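PDB 4DXK: mandelate racemase / muconate lactonizing enzyme family protein from Agrobacterium tumefaciens, which probably acts as a lyase or isomerase, as a member of the mandelate racemase subgroup of the enolase superfamily. Local coordinates for residues Tyr236-His241 with Ser260-Ser265; Met1-Leu6 with Val20-Asp25; Thr358-Val363 with Leu376-His381. All coordinates share one frame; numbering follows the deposited sequence. Where two conformers were deposited one is given.

Contact 1 (236-241 with 260-265) lies in the barrel, on two neighbouring strands that lead toward the sodium ligands E242 and E268; the S265 side chain is about 7 Å from a bound sodium. Contact 2 (1-6 with 20-25) belongs to the N-terminal domain, its centre about 44 Å from that of contact 1 and on the opposite side of the chain's centre. Contact 3 (358-363 with 376-381) joins loop segments late in the chain, its centre about 33 Å from that of contact 1. Contacts 2 and 3 have centres about 20 Å apart and touch, L21 CD1 packing on L380 CD1 at 3.9 Å.

Contact 1: residues Tyr236-His241 with Ser260-Ser265; sequences YQTFWH and SPAPIS
The indole of W240 and the imidazole of H241 each carry an aliphatic carbon of segment 260-265 over one face. Both rings belong to a right-handed beta-alpha-beta unit of the modified TIM barrel, the (beta/alpha)7beta barrel of this superfamily, in which strands 240-242 and 264-266 run parallel, joined through helix 253-259. S265 CB sits 3.5 Å from the centroid of the W240 five-membered ring, only 15° off its normal, a CH-pi contact. W240 NE1 hydrogen-bonds E242, a sodium ligand; separately, the rings of Y118 and W240 meet edge-to-face. On H241 the methyl CB of A262 lies 3.7 Å from the ring centroid, again close to the normal. Both imidazole nitrogens are occupied: NE2 shares a 2.7 Å hydrogen bond with T238 OG1, and ND1 is bonded to Y256 OH, which fixes the rotation of the ring over A262. H241 uses both backbone polar atoms across the gap: its N gives a nearly straight bond to P263 O at 2.9 Å, and its O accepts S265 N. P263 also presses CD against F239 O at 3.4 Å, while L224 of the second subunit packs on the same proline. Where segment 260-265 begins, S260 OG stands anti to its own backbone N (chi1 -177°), the setting from which it donates to an in-plane lone pair of A262 O at 2.7 Å.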
ATOM      1  N   TYR A 236      -0.315 -33.655  -3.330  1.00 14.50           N
ATOM      2  CA  TYR A 236      -0.157 -34.292  -4.633  1.00 14.31           C
ATOM      3  C   TYR A 236       0.828 -33.605  -5.566  1.00 12.71           C
ATOM      4  O   TYR A 236       0.989 -34.020  -6.715  1.00 13.71           O
ATOM      5  CB  TYR A 236      -1.519 -34.493  -5.295  1.00 15.61           C
ATOM      6  CG  TYR A 236      -2.456 -35.238  -4.384  1.00 15.75           C
ATOM      7  CD1 TYR A 236      -2.343 -36.612  -4.219  1.00 16.58           C
ATOM      8  CD2 TYR A 236      -3.423 -34.565  -3.646  1.00 15.78           C
ATOM      9  CE1 TYR A 236      -3.184 -37.296  -3.362  1.00 19.53           C
ATOM     10  CE2 TYR A 236      -4.267 -35.241  -2.791  1.00 18.09           C
ATOM     11  CZ  TYR A 236      -4.142 -36.607  -2.654  1.00 19.19           C
ATOM     12  OH  TYR A 236      -4.981 -37.288  -1.802  1.00 23.78           O
ATOM     13  N   GLN A 237       1.491 -32.568  -5.065  1.00 14.31           N
ATOM     14  CA  GLN A 237       2.520 -31.866  -5.833  1.00 14.87           C
ATOM     15  C   GLN A 237       2.019 -31.451  -7.216  1.00 14.46           C
ATOM     16  O   GLN A 237       2.632 -31.772  -8.231  1.00 14.71           O
ATOM     17  CB  GLN A 237       3.778 -32.733  -5.980  1.00 16.44           C
ATOM     18  CG  GLN A 237       4.415 -33.137  -4.655  1.00 22.34           C
ATOM     19  CD  GLN A 237       3.837 -34.420  -4.080  1.00 30.01           C
ATOM     20  OE1 GLN A 237       3.566 -35.382  -4.807  1.00 30.56           O
ATOM     21  NE2 GLN A 237       3.648 -34.441  -2.765  1.00 35.23           N
ATOM     22  N   THR A 238       0.894 -30.745  -7.247  1.00 11.97           N
ATOM     23  CA  THR A 238       0.332 -30.293  -8.511  1.00 11.61           C
ATOM     24  C   THR A 238       1.219 -29.230  -9.166  1.00 11.18           C
ATOM     25  O   THR A 238       1.933 -28.494  -8.486  1.00 12.45           O
ATOM     26  CB  THR A 238      -1.096 -29.786  -8.321  1.00 11.57           C
ATOM     27  OG1 THR A 238      -1.109 -28.792  -7.288  1.00 11.46           O
ATOM     28  CG2 THR A 238      -2.008 -30.938  -7.923  1.00 13.55           C
ATOM     29  N   PHE A 239       1.178 -29.171 -10.490  1.00 10.87           N
ATOM     30  CA  PHE A 239       2.085 -28.317 -11.248  1.00 10.22           C
ATOM     31  C   PHE A 239       1.537 -26.904 -11.429  1.00  9.86           C
ATOM     32  O   PHE A 239       2.264 -25.921 -11.278  1.00 10.79           O
ATOM     33  CB  PHE A 239       2.358 -28.954 -12.608  1.00 11.06           C
ATOM     34  CG  PHE A 239       3.429 -28.268 -13.400  1.00 11.38           C
ATOM     35  CD1 PHE A 239       4.758 -28.342 -13.006  1.00 12.76           C
ATOM     36  CD2 PHE A 239       3.111 -27.549 -14.543  1.00 13.09           C
ATOM     37  CE1 PHE A 239       5.758 -27.719 -13.743  1.00 12.96           C
ATOM     38  CE2 PHE A 239       4.103 -26.931 -15.292  1.00 13.97           C
ATOM     39  CZ  PHE A 239       5.428 -27.009 -14.885  1.00 13.36           C
ATOM     40  N   TRP A 240       0.257 -26.809 -11.773  1.00  9.07           N
ATOM     41  CA  TRP A 240      -0.418 -25.516 -11.834  1.00  8.20           C
ATOM     42  C   TRP A 240      -1.899 -25.683 -11.564  1.00  8.33           C
ATOM     43  O   TRP A 240      -2.434 -26.786 -11.712  1.00  9.02           O
ATOM     44  CB  TRP A 240      -0.117 -24.779 -13.147  1.00  9.20           C
ATOM     45  CG  TRP A 240      -0.829 -25.164 -14.432  1.00  8.79           C
ATOM     46  CD1 TRP A 240      -2.162 -25.448 -14.624  1.00  9.29           C
ATOM     47  CD2 TRP A 240      -0.225 -25.193 -15.730  1.00  8.94           C
ATOM     48  NE1 TRP A 240      -2.410 -25.662 -15.968  1.00 10.11           N
ATOM     49  CE2 TRP A 240      -1.237 -25.499 -16.662  1.00  9.10           C
ATOM     50  CE3 TRP A 240       1.079 -24.997 -16.192  1.00  9.74           C
ATOM     51  CZ2 TRP A 240      -0.975 -25.630 -18.033  1.00 10.21           C
ATOM     52  CZ3 TRP A 240       1.328 -25.098 -17.549  1.00  9.42           C
ATOM     53  CH2 TRP A 240       0.309 -25.417 -18.451  1.00 10.13           C
ATOM     54  N   HIS A 241      -2.544 -24.598 -11.145  1.00  8.58           N
ATOM     55  CA  HIS A 241      -3.982 -24.569 -10.899  1.00  8.16           C
ATOM     56  C   HIS A 241      -4.574 -23.552 -11.847  1.00  8.19           C
ATOM     57  O   HIS A 241      -4.392 -22.335 -11.674  1.00  8.37           O
ATOM     58  CB  HIS A 241      -4.287 -24.203  -9.445  1.00  9.53           C
ATOM     59  CG  HIS A 241      -3.903 -25.270  -8.469  1.00  8.11           C
ATOM     60  ND1 HIS A 241      -4.013 -25.106  -7.103  1.00  9.11           N
ATOM     61  CD2 HIS A 241      -3.410 -26.518  -8.655  1.00  9.32           C
ATOM     62  CE1 HIS A 241      -3.599 -26.204  -6.493  1.00 10.02           C
ATOM     63  NE2 HIS A 241      -3.221 -27.074  -7.413  1.00  9.90           N
ATOM     64  N   SER A 260      -2.499 -21.213  -2.201  1.00 12.41           N
ATOM     65  CA  SER A 260      -2.345 -22.277  -3.191  1.00 11.95           C
ATOM     66  C   SER A 260      -0.949 -22.889  -3.184  1.00 11.69           C
ATOM     67  O   SER A 260       0.046 -22.171  -3.191  1.00 12.88           O
ATOM     68  CB  SER A 260      -2.676 -21.773  -4.590  1.00 12.12           C
ATOM     69  OG  SER A 260      -2.593 -22.839  -5.525  1.00 11.15           O
ATOM     70  N   PRO A 261      -0.867 -24.228  -3.180  1.00 11.59           N
ATOM     71  CA  PRO A 261       0.437 -24.898  -3.221  1.00 11.11           C
ATOM     72  C   PRO A 261       1.031 -24.951  -4.624  1.00 12.75           C
ATOM     73  O   PRO A 261       2.157 -25.424  -4.789  1.00 14.29           O
ATOM     74  CB  PRO A 261       0.106 -26.317  -2.750  1.00 11.76           C
ATOM     75  CG  PRO A 261      -1.295 -26.533  -3.242  1.00 12.03           C
ATOM     76  CD  PRO A 261      -1.973 -25.188  -3.027  1.00 11.61           C
ATOM     77  N   ALA A 262       0.282 -24.482  -5.621  1.00 11.49           N
ATOM     78  CA  ALA A 262       0.754 -24.460  -7.002  1.00 10.72           C
ATOM     79  C   ALA A 262       0.491 -23.076  -7.578  1.00 11.13           C
ATOM     80  O   ALA A 262      -0.464 -22.405  -7.163  1.00 10.71           O
ATOM     81  CB  ALA A 262       0.019 -25.511  -7.821  1.00 13.12           C
ATOM     82  N   PRO A 263       1.307 -22.654  -8.557  1.00  9.62           N
ATOM     83  CA  PRO A 263       1.048 -21.363  -9.195  1.00  9.27           C
ATOM     84  C   PRO A 263      -0.285 -21.362  -9.925  1.00  9.55           C
ATOM     85  O   PRO A 263      -0.759 -22.406 -10.409  1.00  9.97           O
ATOM     86  CB  PRO A 263       2.194 -21.226 -10.205  1.00 11.63           C
ATOM     87  CG  PRO A 263       2.664 -22.624 -10.446  1.00 13.93           C
ATOM     88  CD  PRO A 263       2.486 -23.327  -9.128  1.00 11.53           C
ATOM     89  N   ILE A 264      -0.881 -20.179 -10.004  1.00  8.80           N
ATOM     90  CA  ILE A 264      -2.077 -19.968 -10.795  1.00  9.62           C
ATOM     91  C   ILE A 264      -1.712 -19.973 -12.270  1.00  9.04           C
ATOM     92  O   ILE A 264      -0.776 -19.284 -12.694  1.00 11.21           O
ATOM     93  CB  ILE A 264      -2.701 -18.604 -10.457  1.00  9.47           C
ATOM     94  CG1 ILE A 264      -3.141 -18.570  -8.994  1.00 10.81           C
ATOM     95  CG2 ILE A 264      -3.879 -18.291 -11.374  1.00 13.00           C
ATOM     96  CD1 ILE A 264      -3.484 -17.180  -8.505  1.00 11.94           C
ATOM     97  N   SER A 265      -2.461 -20.729 -13.054  1.00  8.76           N
ATOM     98  CA  SER A 265      -2.393 -20.658 -14.496  1.00 10.22           C
ATOM     99  C   SER A 265      -3.600 -19.839 -14.957  1.00  9.15           C
ATOM    100  O   SER A 265      -4.748 -20.204 -14.686  1.00 10.08           O
ATOM    101  CB  SER A 265      -2.436 -22.082 -15.043  1.00 10.82           C
ATOM    102  OG  SER A 265      -2.646 -22.139 -16.419  1.00 21.45           O
TER
HETATM  103  O   HOH W   1       2.485 -28.061  -5.806  1.00 18.99           O

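Contact 2: residues Met1-Leu6 with Val20-Asp25; sequences MKITKL and VLVHTD
V22 forks over two residues of the opposite strand: CG1, anti to the backbone N (chi1 179°), meets I3 CG1 at 3.8 Å, while CG2 lies alongside L6 CD2 at 4.0 Å. F87, A90 and I94 of helix 79-99 pack on V22, and helix 38-53 receives L6, which buries this face of the sheet. H23 points to the other face with K5, its ring edge turned in plane toward K5 O and its NE2 hydrogen-bonded to E7. At the start of the chain D25 grips K2 twice. With CG between its own N and carbonyl carbon (chi1 53°), the carboxylate reaches the K2 N-H, OD1 taking K2 N at 2.9 Å from above the carboxylate plane; the backbone N of D25 gives a 2.9 Å bond to K2 O. Further in, T4 N bonds to H23 O at 2.8 Å and H23 N bonds to K5 O at 2.9 Å. H23 therefore faces two residues, T4 and K5, and the register slips by one between I3 and K5. That is a classic beta bulge, set in the antiparallel hairpin 3-11/17-24 of the N-terminal domain of the enolase superfamily.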
ATOM      1  N   MET A   1       0.441  -5.325 -51.704  1.00 17.76           N
ATOM      2  CA  MET A   1      -0.778  -6.059 -52.033  1.00 14.65           C
ATOM      3  C   MET A   1      -1.951  -5.532 -51.217  1.00 12.87           C
ATOM      4  O   MET A   1      -1.768  -4.735 -50.290  1.00 13.05           O
ATOM      5  CB  MET A   1      -0.577  -7.573 -51.873  1.00 18.98           C
ATOM      6  CG  MET A   1      -0.790  -8.122 -50.472  1.00 17.16           C
ATOM      7  SD  MET A   1      -0.189  -9.822 -50.253  1.00 17.07           S
ATOM      8  CE  MET A   1       1.525  -9.509 -49.857  1.00 22.72           C
ATOM      9  N   LYS A   2      -3.155  -5.947 -51.601  1.00 11.10           N
ATOM     10  CA  LYS A   2      -4.389  -5.518 -50.957  1.00 11.55           C
ATOM     11  C   LYS A   2      -5.306  -6.704 -50.730  1.00 11.14           C
ATOM     12  O   LYS A   2      -5.358  -7.632 -51.540  1.00 11.89           O
ATOM     13  CB  LYS A   2      -5.123  -4.497 -51.830  1.00 13.12           C
ATOM     14  CG  LYS A   2      -4.377  -3.193 -52.050  1.00 16.64           C
ATOM     15  CD  LYS A   2      -5.158  -2.263 -52.967  1.00 21.73           C
ATOM     16  CE  LYS A   2      -4.535  -0.872 -53.009  1.00 30.39           C
ATOM     17  NZ  LYS A   2      -5.272   0.047 -53.923  1.00 38.52           N
ATOM     18  N   ILE A   3      -6.048  -6.646 -49.631  1.00 10.75           N
ATOM     19  CA  ILE A   3      -7.076  -7.631 -49.335  1.00 10.25           C
ATOM     20  C   ILE A   3      -8.229  -7.448 -50.317  1.00 11.17           C
ATOM     21  O   ILE A   3      -8.708  -6.328 -50.529  1.00 11.56           O
ATOM     22  CB  ILE A   3      -7.583  -7.466 -47.894  1.00  8.87           C
ATOM     23  CG1 ILE A   3      -6.451  -7.761 -46.900  1.00 10.27           C
ATOM     24  CG2 ILE A   3      -8.798  -8.353 -47.642  1.00 10.28           C
ATOM     25  CD1 ILE A   3      -6.771  -7.380 -45.466  1.00  9.87           C
ATOM     26  N   THR A   4      -8.659  -8.545 -50.932  1.00 10.49           N
ATOM     27  CA  THR A   4      -9.744  -8.492 -51.902  1.00 10.57           C
ATOM     28  C   THR A   4     -11.025  -9.144 -51.402  1.00 12.08           C
ATOM     29  O   THR A   4     -12.120  -8.735 -51.791  1.00 14.69           O
ATOM     30  CB  THR A   4      -9.344  -9.192 -53.202  1.00 12.15           C
ATOM     31  OG1 THR A   4      -8.803 -10.476 -52.870  1.00 14.32           O
ATOM     32  CG2 THR A   4      -8.317  -8.364 -53.972  1.00 14.04           C
ATOM     33  N   LYS A   5     -10.900 -10.219 -50.627  0.51 12.73           N
ATOM     34  CA  LYS A   5     -12.078 -10.953 -50.154  0.51 12.71           C
ATOM     35  C   LYS A   5     -11.865 -11.489 -48.752  0.51 10.19           C
ATOM     36  O   LYS A   5     -10.750 -11.849 -48.380  0.51 12.66           O
ATOM     37  CB  LYS A   5     -12.389 -12.150 -51.059  0.51 10.81           C
ATOM     38  CG  LYS A   5     -12.507 -11.850 -52.532  0.51 14.23           C
ATOM     39  CD  LYS A   5     -12.534 -13.131 -53.352  0.51 24.74           C
ATOM     40  CE  LYS A   5     -13.602 -14.093 -52.856  0.51 28.59           C
ATOM     41  NZ  LYS A   5     -13.737 -15.295 -53.740  0.51 34.31           N
ATOM     42  N   LEU A   6     -12.946 -11.554 -47.984  1.00 10.95           N
ATOM     43  CA  LEU A   6     -12.954 -12.284 -46.724  1.00 11.12           C
ATOM     44  C   LEU A   6     -13.898 -13.451 -46.866  1.00 10.09           C
ATOM     45  O   LEU A   6     -15.066 -13.283 -47.243  1.00 12.87           O
ATOM     46  CB  LEU A   6     -13.442 -11.426 -45.562  1.00 16.08           C
ATOM     47  CG  LEU A   6     -12.597 -10.272 -45.055  1.00 15.42           C
ATOM     48  CD1 LEU A   6     -13.096  -9.846 -43.668  1.00 13.20           C
ATOM     49  CD2 LEU A   6     -11.114 -10.635 -45.036  1.00 16.71           C
ATOM     50  N   VAL A  20     -11.322 -18.361 -41.092  1.00  9.12           N
ATOM     51  CA  VAL A  20     -11.380 -17.090 -41.794  1.00  9.61           C
ATOM     52  C   VAL A  20     -10.245 -17.089 -42.798  1.00 10.29           C
ATOM     53  O   VAL A  20      -9.077 -17.283 -42.431  1.00 11.78           O
ATOM     54  CB  VAL A  20     -11.214 -15.912 -40.811  1.00 10.56           C
ATOM     55  CG1 VAL A  20     -11.134 -14.578 -41.557  1.00 12.22           C
ATOM     56  CG2 VAL A  20     -12.348 -15.893 -39.801  1.00 11.36           C
ATOM     57  N   LEU A  21     -10.581 -16.885 -44.064  1.00  9.91           N
ATOM     58  CA  LEU A  21      -9.591 -16.866 -45.139  1.00 11.64           C
ATOM     59  C   LEU A  21      -9.533 -15.469 -45.729  1.00 10.93           C
ATOM     60  O   LEU A  21     -10.556 -14.900 -46.128  1.00 12.00           O
ATOM     61  CB  LEU A  21      -9.910 -17.901 -46.220  1.00 13.64           C
ATOM     62  CG  LEU A  21      -9.623 -19.358 -45.847  1.00 14.78           C
ATOM     63  CD1 LEU A  21     -10.699 -19.928 -44.943  1.00 18.87           C
ATOM     64  CD2 LEU A  21      -9.462 -20.217 -47.089  1.00 27.87           C
ATOM     65  N   VAL A  22      -8.336 -14.904 -45.749  1.00  9.01           N
ATOM     66  CA  VAL A  22      -8.128 -13.548 -46.229  1.00  9.14           C
ATOM     67  C   VAL A  22      -7.459 -13.628 -47.598  1.00  9.07           C
ATOM     68  O   VAL A  22      -6.298 -14.042 -47.718  1.00  9.76           O
ATOM     69  CB  VAL A  22      -7.258 -12.742 -45.242  1.00  8.41           C
ATOM     70  CG1 VAL A  22      -7.020 -11.337 -45.772  1.00 10.41           C
ATOM     71  CG2 VAL A  22      -7.923 -12.676 -43.872  1.00 10.07           C
ATOM     72  N   HIS A  23      -8.210 -13.273 -48.636  1.00  9.13           N
ATOM     73  CA  HIS A  23      -7.706 -13.332 -50.003  1.00  8.88           C
ATOM     74  C   HIS A  23      -7.093 -11.986 -50.378  1.00  8.73           C
ATOM     75  O   HIS A  23      -7.536 -10.939 -49.891  1.00 10.05           O
ATOM     76  CB  HIS A  23      -8.841 -13.654 -50.973  1.00 10.94           C
ATOM     77  CG  HIS A  23      -9.495 -14.973 -50.725  1.00 11.90           C
ATOM     78  ND1 HIS A  23      -9.324 -16.051 -51.564  1.00 15.46           N
ATOM     79  CD2 HIS A  23     -10.330 -15.388 -49.744  1.00 11.58           C
ATOM     80  CE1 HIS A  23     -10.024 -17.077 -51.108  1.00 16.33           C
ATOM     81  NE2 HIS A  23     -10.644 -16.699 -50.004  1.00 13.59           N
ATOM     82  N   THR A  24      -6.085 -12.018 -51.245  1.00  9.97           N
ATOM     83  CA  THR A  24      -5.395 -10.810 -51.684  1.00 10.37           C
ATOM     84  C   THR A  24      -5.310 -10.737 -53.200  1.00 10.74           C
ATOM     85  O   THR A  24      -5.469 -11.743 -53.903  1.00 11.35           O
ATOM     86  CB  THR A  24      -3.955 -10.739 -51.112  1.00 11.17           C
ATOM     87  OG1 THR A  24      -3.177 -11.843 -51.598  1.00 10.86           O
ATOM     88  CG2 THR A  24      -3.973 -10.762 -49.585  1.00 10.68           C
ATOM     89  N   ASP A  25      -5.018  -9.545 -53.705  1.00 11.92           N
ATOM     90  CA  ASP A  25      -4.876  -9.381 -55.144  1.00 12.64           C
ATOM     91  C   ASP A  25      -3.657 -10.102 -55.717  1.00 14.36           C
ATOM     92  O   ASP A  25      -3.575 -10.318 -56.929  1.00 18.75           O
ATOM     93  CB  ASP A  25      -4.934  -7.906 -55.580  1.00 14.41           C
ATOM     94  CG  ASP A  25      -3.960  -7.007 -54.835  1.00 15.72           C
ATOM     95  OD1 ASP A  25      -3.065  -7.491 -54.113  1.00 13.69           O
ATOM     96  OD2 ASP A  25      -4.096  -5.774 -55.006  1.00 21.58           O
TER

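Contact 3: residues Thr358-Val363 with Leu376-His381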
ATOM      1  N   THR A 358      -3.871 -29.463 -44.710  1.00 14.12           N
ATOM      2  CA  THR A 358      -2.925 -30.188 -45.558  1.00 14.58           C
ATOM      3  C   THR A 358      -1.726 -30.757 -44.810  1.00 16.01           C
ATOM      4  O   THR A 358      -1.056 -31.668 -45.302  1.00 18.62           O
ATOM      5  CB  THR A 358      -2.380 -29.290 -46.668  1.00 15.34           C
ATOM      6  OG1 THR A 358      -1.831 -28.100 -46.084  1.00 16.02           O
ATOM      7  CG2 THR A 358      -3.482 -28.919 -47.654  1.00 18.04           C
ATOM      8  N   ALA A 359      -1.442 -30.212 -43.635  1.00 15.11           N
ATOM      9  CA  ALA A 359      -0.305 -30.651 -42.837  1.00 17.09           C
ATOM     10  C   ALA A 359      -0.559 -30.263 -41.398  1.00 16.30           C
ATOM     11  O   ALA A 359      -1.344 -29.354 -41.124  1.00 15.67           O
ATOM     12  CB  ALA A 359       0.984 -30.013 -43.335  1.00 19.20           C
ATOM     13  N   LEU A 360       0.113 -30.947 -40.481  1.00 15.89           N
ATOM     14  CA  LEU A 360      -0.084 -30.735 -39.054  1.00 15.75           C
ATOM     15  C   LEU A 360       1.246 -30.622 -38.337  1.00 15.06           C
ATOM     16  O   LEU A 360       2.252 -31.143 -38.813  1.00 16.16           O
ATOM     17  CB  LEU A 360      -0.864 -31.909 -38.454  1.00 18.65           C
ATOM     18  CG  LEU A 360      -2.340 -32.013 -38.830  1.00 15.92           C
ATOM     19  CD1 LEU A 360      -2.918 -33.350 -38.393  1.00 19.04           C
ATOM     20  CD2 LEU A 360      -3.119 -30.870 -38.204  1.00 19.19           C
ATOM     21  N   PRO A 361       1.254 -29.957 -37.174  1.00 13.64           N
ATOM     22  CA  PRO A 361       2.429 -30.021 -36.300  1.00 12.86           C
ATOM     23  C   PRO A 361       2.680 -31.482 -35.967  1.00 18.56           C
ATOM     24  O   PRO A 361       1.733 -32.271 -35.912  1.00 23.30           O
ATOM     25  CB  PRO A 361       1.973 -29.278 -35.043  1.00 16.64           C
ATOM     26  CG  PRO A 361       0.847 -28.410 -35.492  1.00 17.65           C
ATOM     27  CD  PRO A 361       0.165 -29.157 -36.591  1.00 15.44           C
ATOM     28  N   GLU A 362       3.939 -31.858 -35.770  0.51 14.29           N
ATOM     29  CA  GLU A 362       4.270 -33.244 -35.451  0.51 17.59           C
ATOM     30  C   GLU A 362       4.766 -33.395 -34.019  0.51 15.68           C
ATOM     31  O   GLU A 362       5.524 -32.563 -33.528  0.51 13.77           O
ATOM     32  CB  GLU A 362       5.319 -33.787 -36.425  0.51 24.58           C
ATOM     33  CG  GLU A 362       5.815 -35.191 -36.096  0.51 22.75           C
ATOM     34  CD  GLU A 362       6.831 -35.704 -37.101  0.51 32.20           C
ATOM     35  OE1 GLU A 362       6.763 -35.292 -38.277  0.51 39.18           O
ATOM     36  OE2 GLU A 362       7.702 -36.512 -36.713  0.51 34.04           O
ATOM     37  N   VAL A 363       4.324 -34.457 -33.354  1.00 17.19           N
ATOM     38  CA  VAL A 363       4.792 -34.778 -32.013  1.00 17.75           C
ATOM     39  C   VAL A 363       5.693 -36.005 -32.084  1.00 18.04           C
ATOM     40  O   VAL A 363       5.321 -37.016 -32.681  1.00 21.88           O
ATOM     41  CB  VAL A 363       3.619 -35.052 -31.054  1.00 22.00           C
ATOM     42  CG1 VAL A 363       4.135 -35.478 -29.684  1.00 21.59           C
ATOM     43  CG2 VAL A 363       2.726 -33.830 -30.936  1.00 21.48           C
ATOM     44  N   LEU A 376       1.967 -20.431 -41.775  1.00  9.14           N
ATOM     45  CA  LEU A 376       1.611 -21.519 -40.863  1.00  9.04           C
ATOM     46  C   LEU A 376       2.290 -22.823 -41.235  1.00  8.84           C
ATOM     47  O   LEU A 376       2.619 -23.628 -40.364  1.00  9.61           O
ATOM     48  CB  LEU A 376       0.101 -21.768 -40.898  1.00  9.44           C
ATOM     49  CG  LEU A 376      -0.820 -20.678 -40.368  1.00  8.54           C
ATOM     50  CD1 LEU A 376      -2.243 -20.898 -40.891  1.00 10.97           C
ATOM     51  CD2 LEU A 376      -0.800 -20.680 -38.841  1.00 11.02           C
ATOM     52  N   GLY A 377       2.447 -23.051 -42.537  1.00  9.10           N
ATOM     53  CA  GLY A 377       2.853 -24.353 -43.048  1.00 10.31           C
ATOM     54  C   GLY A 377       1.667 -25.282 -43.288  1.00 11.16           C
ATOM     55  O   GLY A 377       1.829 -26.506 -43.336  1.00 13.07           O
ATOM     56  N   MET A 378       0.473 -24.714 -43.442  1.00 11.39           N
ATOM     57  CA  MET A 378      -0.701 -25.526 -43.731  1.00 12.17           C
ATOM     58  C   MET A 378      -1.773 -24.698 -44.409  1.00 10.55           C
ATOM     59  O   MET A 378      -1.820 -23.477 -44.262  1.00 11.86           O
ATOM     60  CB  MET A 378      -1.274 -26.096 -42.437  1.00 12.06           C
ATOM     61  CG  MET A 378      -2.047 -25.040 -41.671  1.00 13.87           C
ATOM     62  SD  MET A 378      -2.227 -25.175 -39.899  1.00 18.77           S
ATOM     63  CE  MET A 378      -3.156 -26.665 -39.686  1.00 23.28           C
ATOM     64  N   GLU A 379      -2.612 -25.388 -45.185  0.60 10.75           N
ATOM     65  CA  GLU A 379      -3.779 -24.808 -45.847  0.60 15.35           C
ATOM     66  C   GLU A 379      -4.991 -25.697 -45.548  0.60 12.45           C
ATOM     67  O   GLU A 379      -4.827 -26.810 -45.057  0.60 12.69           O
ATOM     68  CB  GLU A 379      -3.551 -24.744 -47.362  0.60 17.19           C
ATOM     69  CG  GLU A 379      -2.573 -23.663 -47.840  0.60 15.03           C
ATOM     70  CD  GLU A 379      -1.116 -23.953 -47.489  0.60 19.29           C
ATOM     71  OE1 GLU A 379      -0.686 -25.123 -47.605  0.60 20.88           O
ATOM     72  OE2 GLU A 379      -0.395 -23.006 -47.102  0.60 20.05           O
ATOM     73  N   LEU A 380      -6.203 -25.216 -45.821  1.00 13.37           N
ATOM     74  CA  LEU A 380      -7.367 -26.093 -45.772  1.00 14.39           C
ATOM     75  C   LEU A 380      -7.178 -27.210 -46.794  1.00 14.04           C
ATOM     76  O   LEU A 380      -6.627 -27.001 -47.889  1.00 15.44           O
ATOM     77  CB  LEU A 380      -8.670 -25.335 -46.036  1.00 16.56           C
ATOM     78  CG  LEU A 380      -9.152 -24.427 -44.906  1.00 17.67           C
ATOM     79  CD1 LEU A 380     -10.520 -23.860 -45.235  1.00 20.46           C
ATOM     80  CD2 LEU A 380      -9.196 -25.164 -43.579  1.00 17.90           C
ATOM     81  N   HIS A 381      -7.608 -28.404 -46.413  1.00 16.27           N
ATOM     82  CA  HIS A 381      -7.430 -29.581 -47.247  1.00 18.62           C
ATOM     83  C   HIS A 381      -8.220 -29.408 -48.544  1.00 18.22           C
ATOM     84  O   HIS A 381      -9.339 -28.891 -48.518  1.00 20.57           O
ATOM     85  CB  HIS A 381      -7.917 -30.814 -46.484  1.00 21.90           C
ATOM     86  CG  HIS A 381      -7.379 -32.109 -47.007  1.00 22.95           C
ATOM     87  ND1 HIS A 381      -7.840 -32.691 -48.167  1.00 22.66           N
ATOM     88  CD2 HIS A 381      -6.432 -32.943 -46.516  1.00 24.13           C
ATOM     89  CE1 HIS A 381      -7.194 -33.826 -48.375  1.00 26.56           C
ATOM     90  NE2 HIS A 381      -6.336 -34.004 -47.385  1.00 25.43           N
TER
HETATM   91  O   HOH W   2       0.916 -27.991 -46.679  1.00 39.42           O
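Hydrogen bonds between T358 and E379 hold this contact together, and both use the E379 backbone. T358 N donates to E379 O at 2.8 Å, bent at the hydrogen, with an N-H...O angle of 143°. In return E379 N gives a straighter bond to T358 OG1 at 3.0 Å. The hydroxyl reaches it from a chi1 of 54°, between its own N and carbonyl carbon, while CG2 packs against the carbonyl oxygens of E379 and L380. A water lies 2.8 Å from T358 OG1.

The touching parts, 358-360 and 377-381, are both irregular. The first comes just after helix 353-356 and leads into strand 362-364, which is paired with strand 367-369; the second is loop between strand 367-369 and strand 390-396, passing from the C-terminal barrel domain back to the N-terminal sheet. L376 N is hydrogen-bonded to D93 of helix 79-99, and L376 O to H331 of helix 323-335. At the backbone angles of G377 (phi 87°, psi 21°) a CB would press against the carbonyl O of L376, so glycine suits the turn.

Van der Waals contacts make up the rest. A359 CB rests 3.6 Å from G377 O. M378 curls round the A359 carbonyl: CB is 3.5 Å from A359 O, and the bend at chi3 brings CE back to the same distance from that oxygen, which is buried with no polar partner in the model. The M378 side chain continues onto C327 of helix 323-335, and its CE comes within a loose 4.5 Å of L360 CD2.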